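Local coordinates for protein methylmalonate-semialdehyde dehydrogenase (Oceanimonas doudoroffii, PDB 4ZZ7) that probably catalyses the NAD-dependent, acylating oxidation of methylmalonate semialdehyde, as a tetrameric member of the aldehyde dehydrogenase family, at residues A[108-113]-A[158-163]. Numbering follows the deposited sequence.
Sequences IENVEY and PLWMFP
Val111 reaches both Leu159 and Pro163 through one methyl group, and this makes up the apolar half of the contact. Its CG2 lies 3.9 Å from Leu159 CD2 and 4.1 Å from Pro163 CG; the valine meets the proline at about a right angle. Leu159 CD1 extends the patch to the backbone of Ile108, 4.2 Å from its N. Met71 and Phe74 of helix 64-80 close over this side.

The polar half centres on Asn110. Its CB rests 3.3 Å from Leu159 O, the carbonyl four residues before Pro163; the proline has no N-H to offer it, and the helix kinks here. With CG beside its own backbone N (chi1 -69°), Asn110 sends its amide to the edge of the Trp160 indole, the amide carbon CG 3.9 Å from ring atom CD1. Amide and indole planes stand 78° apart, so the two groups do not stack. An alanine here would keep the touch on Leu159 O but would probably open a gap beside CD1, leaving the Trp160 ring freer to turn.

Helices 97-115 and 156-167 run nearly parallel, their local axes 8.6 Å apart at an angle of 21°. The second is the crossover helix of a beta-alpha-beta unit, joining parallel strands 144-148 and 171-175 of the Rossmann-type sheet. Away from this interface, Glu109 and Glu112 form salt bridges to Arg69 of a neighbouring subunit.

Trp160 also meets Tyr466 and Phe452 and touches the bound NAD, with Cys283 close by. Dispersion and an edge contact, with no hydrogen bond between the segments, thus join the two helices, and Asn110 is a second-shell neighbour of the cofactor pocket, bordering a tryptophan that lines it.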
loop_
_atom_site.group_PDB
_atom_site.type_symbol
_atom_site.label_atom_id
_atom_site.label_comp_id
_atom_site.label_asym_id
_atom_site.label_seq_id
_atom_site.Cartn_x
_atom_site.Cartn_y
_atom_site.Cartn_z
ATOM N N ILE A 108 -7.137 5.093 -23.469
ATOM C CA ILE A 108 -8.164 5.622 -22.586
ATOM C C ILE A 108 -8.055 4.939 -21.245
ATOM O O ILE A 108 -8.229 5.582 -20.219
ATOM C CB ILE A 108 -9.584 5.400 -23.147
ATOM C CG1 ILE A 108 -9.823 6.247 -24.413
ATOM C CG2 ILE A 108 -10.652 5.755 -22.105
ATOM C CD1 ILE A 108 -10.927 5.684 -25.291
ATOM N N GLU A 109 -7.755 3.642 -21.248
ATOM C CA GLU A 109 -7.536 2.910 -20.001
ATOM C C GLU A 109 -6.468 3.576 -19.155
ATOM O O GLU A 109 -6.669 3.767 -17.957
ATOM C CB GLU A 109 -7.240 1.428 -20.249
ATOM C CG GLU A 109 -8.523 0.677 -20.621
ATOM C CD GLU A 109 -8.383 -0.831 -20.751
ATOM O OE1 GLU A 109 -9.426 -1.495 -20.971
ATOM O OE2 GLU A 109 -7.248 -1.342 -20.612
ATOM N N ASN A 110 -5.373 3.985 -19.789
ATOM C CA ASN A 110 -4.307 4.751 -19.101
ATOM C C ASN A 110 -4.775 6.094 -18.559
ATOM O O ASN A 110 -4.184 6.605 -17.594
ATOM C CB ASN A 110 -3.120 5.044 -20.025
ATOM C CG ASN A 110 -2.317 3.810 -20.397
ATOM O OD1 ASN A 110 -2.133 3.523 -21.581
ATOM N ND2 ASN A 110 -1.797 3.108 -19.399
ATOM N N VAL A 111 -5.780 6.680 -19.219
ATOM C CA VAL A 111 -6.379 7.949 -18.803
ATOM C C VAL A 111 -7.249 7.693 -17.595
ATOM O O VAL A 111 -7.244 8.484 -16.651
ATOM C CB VAL A 111 -7.196 8.589 -19.956
ATOM C CG1 VAL A 111 -7.938 9.841 -19.510
ATOM C CG2 VAL A 111 -6.275 8.935 -21.112
ATOM N N GLU A 112 -7.990 6.583 -17.632
ATOM C CA GLU A 112 -8.845 6.196 -16.525
ATOM C C GLU A 112 -8.008 6.057 -15.285
ATOM O O GLU A 112 -8.295 6.654 -14.265
ATOM C CB GLU A 112 -9.531 4.886 -16.825
ATOM C CG GLU A 112 -10.586 5.025 -17.902
ATOM C CD GLU A 112 -11.250 3.726 -18.267
ATOM O OE1 GLU A 112 -12.256 3.800 -19.014
ATOM O OE2 GLU A 112 -10.775 2.652 -17.828
ATOM N N TYR A 113 -6.927 5.308 -15.393
ATOM C CA TYR A 113 -6.032 5.150 -14.259
ATOM C C TYR A 113 -5.520 6.497 -13.712
ATOM O O TYR A 113 -5.443 6.690 -12.511
ATOM C CB TYR A 113 -4.885 4.184 -14.597
ATOM C CG TYR A 113 -4.065 3.743 -13.387
ATOM C CD1 TYR A 113 -4.654 3.077 -12.318
ATOM C CD2 TYR A 113 -2.705 3.997 -13.316
ATOM C CE1 TYR A 113 -3.914 2.689 -11.218
ATOM C CE2 TYR A 113 -1.960 3.602 -12.221
ATOM C CZ TYR A 113 -2.567 2.958 -11.168
ATOM O OH TYR A 113 -1.813 2.571 -10.072
ATOM N N PRO A 158 1.874 7.258 -26.427
ATOM C CA PRO A 158 1.903 8.585 -25.789
ATOM C C PRO A 158 0.997 8.709 -24.558
ATOM O O PRO A 158 1.353 9.420 -23.616
ATOM C CB PRO A 158 1.471 9.523 -26.917
ATOM C CG PRO A 158 1.984 8.848 -28.143
ATOM C CD PRO A 158 1.782 7.371 -27.891
ATOM N N LEU A 159 -0.134 7.997 -24.558
ATOM C CA LEU A 159 -1.025 7.947 -23.388
ATOM C C LEU A 159 -0.430 7.139 -22.232
ATOM O O LEU A 159 -0.842 7.248 -21.086
ATOM C CB LEU A 159 -2.395 7.415 -23.779
ATOM C CG LEU A 159 -3.184 8.376 -24.678
ATOM C CD1 LEU A 159 -4.353 7.631 -25.330
ATOM C CD2 LEU A 159 -3.644 9.658 -23.953
ATOM N N TRP A 160 0.574 6.340 -22.522
ATOM C CA TRP A 160 1.378 5.765 -21.463
ATOM C C TRP A 160 2.012 6.825 -20.591
ATOM O O TRP A 160 2.194 6.620 -19.394
ATOM C CB TRP A 160 2.488 4.887 -22.050
ATOM C CG TRP A 160 2.014 3.570 -22.576
ATOM C CD1 TRP A 160 0.725 3.141 -22.709
ATOM C CD2 TRP A 160 2.837 2.498 -23.031
ATOM N NE1 TRP A 160 0.697 1.858 -23.211
ATOM C CE2 TRP A 160 1.981 1.445 -23.421
ATOM C CE3 TRP A 160 4.215 2.324 -23.143
ATOM C CZ2 TRP A 160 2.457 0.249 -23.903
ATOM C CZ3 TRP A 160 4.681 1.141 -23.613
ATOM C CH2 TRP A 160 3.811 0.110 -23.995
ATOM N N MET A 161 2.363 7.951 -21.194
ATOM C CA MET A 161 3.279 8.896 -20.577
ATOM C C MET A 161 2.616 10.144 -20.014
ATOM O O MET A 161 2.654 10.382 -18.804
ATOM C CB MET A 161 4.341 9.299 -21.605
ATOM C CG MET A 161 5.173 8.136 -22.125
ATOM S SD MET A 161 6.395 8.681 -23.333
ATOM C CE MET A 161 6.937 7.110 -24.018
ATOM N N PHE A 162 2.024 10.944 -20.893
ATOM C CA PHE A 162 1.589 12.282 -20.495
ATOM C C PHE A 162 0.324 12.411 -19.649
ATOM O O PHE A 162 0.230 13.335 -18.855
ATOM C CB PHE A 162 1.556 13.245 -21.684
ATOM C CG PHE A 162 0.442 13.031 -22.659
ATOM C CD1 PHE A 162 -0.813 13.566 -22.426
ATOM C CD2 PHE A 162 0.678 12.385 -23.854
ATOM C CE1 PHE A 162 -1.823 13.431 -23.362
ATOM C CE2 PHE A 162 -0.324 12.232 -24.783
ATOM C CZ PHE A 162 -1.578 12.764 -24.545
ATOM N N PRO A 163 -0.656 11.508 -19.809
ATOM C CA PRO A 163 -1.736 11.565 -18.829
ATOM C C PRO A 163 -1.174 11.499 -17.411
ATOM O O PRO A 163 -1.397 12.406 -16.629
ATOM C CB PRO A 163 -2.587 10.340 -19.172
ATOM C CG PRO A 163 -2.382 10.176 -20.626
ATOM C CD PRO A 163 -0.929 10.503 -20.847
#